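Local coordinates for glucose-binding protein (Thermus thermophilus HB27, PDB 2B3F), which binds glucose and galactose as a periplasmic binding protein and probably delivers the sugar to a binding-protein-dependent transport system, at residues Trp173-Asn187 with Asn340-Ala352. Residues are numbered along the deposited sequence; the frame is centred on the assembly and turned at random.
Sequences WESVALAVLGPDDWN and NRIVGSLVHGAVA. With GAL (beta-D-galactopyranose), chain G.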
# COMPACT_ATOMS: atom_id res chain seq x y z
N TRP A 173 5.42 -1.39 -11.04
CA TRP A 173 4.64 -1.10 -12.24
C TRP A 173 3.66 0.07 -12.02
O TRP A 173 3.55 0.93 -12.87
CB TRP A 173 3.86 -2.32 -12.72
CG TRP A 173 3.10 -2.09 -14.00
CD1 TRP A 173 3.56 -2.27 -15.29
CD2 TRP A 173 1.74 -1.62 -14.14
NE1 TRP A 173 2.59 -1.95 -16.20
CE2 TRP A 173 1.46 -1.55 -15.53
CE3 TRP A 173 0.74 -1.25 -13.23
CZ2 TRP A 173 0.21 -1.14 -16.03
CZ3 TRP A 173 -0.49 -0.84 -13.72
CH2 TRP A 173 -0.74 -0.78 -15.11
N GLU A 174 2.99 0.14 -10.87
CA GLU A 174 1.98 1.21 -10.71
C GLU A 174 2.65 2.59 -10.65
O GLU A 174 2.08 3.58 -11.12
CB GLU A 174 0.99 0.97 -9.58
CG GLU A 174 1.51 0.97 -8.16
CD GLU A 174 0.39 0.68 -7.15
OE1 GLU A 174 -0.68 0.15 -7.57
OE2 GLU A 174 0.60 0.94 -5.95
N SER A 175 3.86 2.66 -10.12
CA SER A 175 4.65 3.92 -10.19
C SER A 175 5.02 4.27 -11.63
O SER A 175 4.86 5.41 -12.07
CB SER A 175 5.90 3.86 -9.34
OG SER A 175 5.66 4.26 -8.01
N VAL A 176 5.53 3.28 -12.36
CA VAL A 176 5.86 3.49 -13.77
C VAL A 176 4.64 3.94 -14.57
O VAL A 176 4.72 4.92 -15.32
CB VAL A 176 6.51 2.22 -14.40
CG1 VAL A 176 6.67 2.37 -15.92
CG2 VAL A 176 7.85 1.92 -13.74
N ALA A 177 3.52 3.24 -14.42
CA ALA A 177 2.28 3.58 -15.11
C ALA A 177 1.80 5.00 -14.79
O ALA A 177 1.37 5.75 -15.69
CB ALA A 177 1.19 2.56 -14.78
N LEU A 178 1.87 5.38 -13.51
CA LEU A 178 1.43 6.72 -13.12
C LEU A 178 2.29 7.77 -13.82
O LEU A 178 1.78 8.78 -14.30
CB LEU A 178 1.49 6.90 -11.59
CG LEU A 178 1.16 8.32 -11.09
CD1 LEU A 178 -0.27 8.72 -11.47
CD2 LEU A 178 1.37 8.43 -9.57
N ALA A 179 3.60 7.53 -13.85
CA ALA A 179 4.54 8.46 -14.49
C ALA A 179 4.23 8.59 -15.98
O ALA A 179 4.20 9.70 -16.52
CB ALA A 179 5.97 8.00 -14.30
N VAL A 180 3.99 7.45 -16.64
CA VAL A 180 3.79 7.41 -18.09
C VAL A 180 2.45 8.03 -18.50
O VAL A 180 2.36 8.75 -19.49
CB VAL A 180 3.94 5.96 -18.64
CG1 VAL A 180 3.44 5.83 -20.05
CG2 VAL A 180 5.40 5.52 -18.57
N LEU A 181 1.42 7.74 -17.72
CA LEU A 181 0.06 8.17 -18.05
C LEU A 181 -0.30 9.53 -17.50
O LEU A 181 -1.15 10.21 -18.07
CB LEU A 181 -0.95 7.14 -17.53
CG LEU A 181 -0.90 5.77 -18.19
CD1 LEU A 181 -1.84 4.82 -17.46
CD2 LEU A 181 -1.27 5.88 -19.67
N GLY A 182 0.31 9.89 -16.38
CA GLY A 182 -0.16 11.01 -15.56
C GLY A 182 -1.40 10.62 -14.76
O GLY A 182 -2.04 9.60 -15.03
N PRO A 183 -1.77 11.45 -13.77
CA PRO A 183 -2.86 11.08 -12.87
C PRO A 183 -4.24 10.91 -13.52
O PRO A 183 -5.02 10.03 -13.12
CB PRO A 183 -2.87 12.22 -11.83
CG PRO A 183 -2.13 13.33 -12.46
CD PRO A 183 -1.16 12.75 -13.42
N ASP A 184 -4.54 11.72 -14.52
CA ASP A 184 -5.86 11.65 -15.13
C ASP A 184 -6.06 10.35 -15.89
O ASP A 184 -7.07 9.69 -15.72
CB ASP A 184 -6.10 12.85 -16.05
CG ASP A 184 -6.32 14.15 -15.28
OD1 ASP A 184 -6.92 14.12 -14.18
OD2 ASP A 184 -5.90 15.20 -15.79
N ASP A 185 -5.09 10.00 -16.74
CA ASP A 185 -5.21 8.76 -17.52
C ASP A 185 -5.00 7.52 -16.64
O ASP A 185 -5.61 6.48 -16.91
CB ASP A 185 -4.28 8.74 -18.73
CG ASP A 185 -4.95 9.28 -19.99
OD1 ASP A 185 -6.19 9.43 -20.03
OD2 ASP A 185 -4.20 9.55 -20.95
N TRP A 186 -4.18 7.63 -15.59
CA TRP A 186 -4.17 6.59 -14.53
C TRP A 186 -5.60 6.34 -14.03
O TRP A 186 -6.09 5.20 -14.04
CB TRP A 186 -3.21 6.93 -13.38
CG TRP A 186 -3.36 6.03 -12.20
CD1 TRP A 186 -4.00 6.30 -11.02
CD2 TRP A 186 -2.85 4.70 -12.07
NE1 TRP A 186 -3.94 5.22 -10.19
CE2 TRP A 186 -3.23 4.22 -10.80
CE3 TRP A 186 -2.12 3.85 -12.92
CZ2 TRP A 186 -2.91 2.93 -10.35
CZ3 TRP A 186 -1.79 2.57 -12.48
CH2 TRP A 186 -2.18 2.13 -11.19
N ASN A 187 -6.30 7.40 -13.63
CA ASN A 187 -7.68 7.26 -13.16
C ASN A 187 -8.61 6.68 -14.21
O ASN A 187 -9.56 5.94 -13.89
CB ASN A 187 -8.24 8.60 -12.66
CG ASN A 187 -7.57 9.09 -11.36
OD1 ASN A 187 -6.81 8.36 -10.72
ND2 ASN A 187 -7.85 10.34 -10.97
N ASN A 340 -0.47 17.64 -2.56
CA ASN A 340 -0.37 16.97 -3.85
C ASN A 340 -1.72 16.59 -4.45
O ASN A 340 -2.74 16.54 -3.77
CB ASN A 340 0.43 15.66 -3.68
CG ASN A 340 1.92 15.88 -3.47
OD1 ASN A 340 2.38 16.95 -3.02
ND2 ASN A 340 2.70 14.85 -3.78
N ARG A 341 -1.70 16.29 -5.74
CA ARG A 341 -2.80 15.61 -6.39
C ARG A 341 -2.82 14.17 -5.89
O ARG A 341 -1.77 13.53 -5.87
CB ARG A 341 -2.57 15.61 -7.90
CG ARG A 341 -3.47 14.71 -8.71
CD ARG A 341 -4.85 15.28 -8.88
NE ARG A 341 -5.73 14.38 -9.62
CZ ARG A 341 -5.86 14.33 -10.96
NH1 ARG A 341 -5.17 15.14 -11.76
NH2 ARG A 341 -6.70 13.45 -11.49
N ILE A 342 -3.99 13.69 -5.49
CA ILE A 342 -4.13 12.34 -4.92
C ILE A 342 -4.73 11.40 -5.96
O ILE A 342 -5.73 11.70 -6.61
CB ILE A 342 -5.05 12.34 -3.66
CG1 ILE A 342 -4.59 13.38 -2.64
CG2 ILE A 342 -5.11 10.96 -3.03
CD1 ILE A 342 -3.17 13.29 -2.26
N VAL A 343 -4.09 10.23 -6.12
CA VAL A 343 -4.71 9.12 -6.85
C VAL A 343 -4.56 7.87 -5.99
O VAL A 343 -3.86 7.90 -4.97
CB VAL A 343 -4.03 8.86 -8.24
CG1 VAL A 343 -4.09 10.13 -9.13
CG2 VAL A 343 -2.59 8.40 -8.08
N GLY A 344 -5.22 6.79 -6.42
CA GLY A 344 -5.25 5.56 -5.62
C GLY A 344 -4.33 4.49 -6.19
O GLY A 344 -4.10 4.42 -7.40
N SER A 345 -3.85 3.65 -5.28
CA SER A 345 -3.10 2.43 -5.63
C SER A 345 -3.97 1.32 -6.19
O SER A 345 -5.07 1.07 -5.71
CB SER A 345 -2.38 1.92 -4.39
OG SER A 345 -1.70 0.69 -4.63
N LEU A 346 -3.42 0.61 -7.19
CA LEU A 346 -3.97 -0.67 -7.65
C LEU A 346 -3.58 -1.82 -6.73
O LEU A 346 -4.41 -2.62 -6.31
CB LEU A 346 -3.42 -0.98 -9.06
CG LEU A 346 -3.54 -2.42 -9.58
CD1 LEU A 346 -5.01 -2.82 -9.69
CD2 LEU A 346 -2.85 -2.55 -10.93
N VAL A 347 -2.28 -1.94 -6.47
CA VAL A 347 -1.78 -3.11 -5.78
C VAL A 347 -2.30 -3.16 -4.34
O VAL A 347 -2.45 -4.23 -3.74
CB VAL A 347 -0.24 -3.16 -5.86
CG1 VAL A 347 0.32 -4.33 -5.09
CG2 VAL A 347 0.17 -3.20 -7.34
N HIS A 348 -2.63 -1.98 -3.82
CA HIS A 348 -3.05 -1.85 -2.42
C HIS A 348 -4.52 -1.39 -2.30
O HIS A 348 -4.88 -0.72 -1.34
CB HIS A 348 -2.06 -0.98 -1.67
CG HIS A 348 -0.65 -1.48 -1.81
ND1 HIS A 348 -0.19 -2.57 -1.12
CD2 HIS A 348 0.35 -1.09 -2.63
CE1 HIS A 348 1.05 -2.83 -1.49
NE2 HIS A 348 1.41 -1.94 -2.42
N GLY A 349 -5.33 -1.77 -3.29
CA GLY A 349 -6.78 -1.91 -3.10
C GLY A 349 -7.69 -0.72 -3.30
O GLY A 349 -8.91 -0.85 -3.14
N ALA A 350 -7.13 0.43 -3.65
CA ALA A 350 -7.97 1.62 -3.74
C ALA A 350 -8.85 1.63 -4.99
O ALA A 350 -10.07 1.94 -4.88
CB ALA A 350 -7.14 2.87 -3.67
N VAL A 351 -8.28 1.28 -6.15
CA VAL A 351 -8.91 1.61 -7.46
C VAL A 351 -9.59 0.46 -8.20
O VAL A 351 -10.45 0.71 -9.07
CB VAL A 351 -7.91 2.32 -8.40
CG1 VAL A 351 -7.44 3.63 -7.80
CG2 VAL A 351 -6.71 1.44 -8.70
N ALA A 352 -9.22 -0.78 -7.88
CA ALA A 352 -9.75 -1.95 -8.58
C ALA A 352 -10.21 -3.02 -7.61
O ALA A 352 -9.60 -3.24 -6.57
CB ALA A 352 -8.68 -2.54 -9.50
C1 GAL G . 0.10 -3.05 2.16
C2 GAL G . -0.50 -2.62 3.51
C3 GAL G . 0.56 -2.08 4.46
C4 GAL G . 1.73 -3.05 4.58
C5 GAL G . 2.18 -3.48 3.16
C6 GAL G . 3.35 -4.47 3.13
O1 GAL G . -0.87 -3.61 1.33
O2 GAL G . -1.55 -1.67 3.28
O3 GAL G . -0.01 -1.85 5.74
O4 GAL G . 1.31 -4.13 5.37
O5 GAL G . 1.11 -4.02 2.42
O6 GAL G . 2.94 -5.73 3.56
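Glu174 reaches from helix 166-190 of this periplasmic binding protein fold into the turn that follows strand 341-344, the parallel neighbour of strand 272-280. With chi1 at 67°, CG is tucked over the backbone, and the straight chain beyond brings the buried carboxylate to the type I turn Leu346-Gly349. OE1 takes a nearly straight bond from Val347 N (2.9 Å, 169°), on its syn side but tilted from the carboxylate plane, and a weak one from Leu346 N. OE2 accepts from Ser345 OG through its syn lone pair (2.7 Å) and is also hydrogen-bonded to Ser121 OG. Ser345 OG in turn accepts from His348 N, an ST motif, consistent with Glu174 helping, from the second shell, to position His348, whose ND1 lies 2.7 Å from O1 of the bound galactose. The edge of the Trp186 ring meets Gly344 O and Leu346 N, and its CH2 meets Leu346 CB. Val343 CB approaches Trp186 CD1, and Val343 CG1 is 3.6 Å from Pro183 CB. The Arg341 guanidinium lays one face over Pro183 and forms a salt bridge from NH2 to Asp184 OD1 (2.8 Å). Indole NE1 of Trp186 donates to Gly344 O at 2.9 Å, in the carbonyl plane.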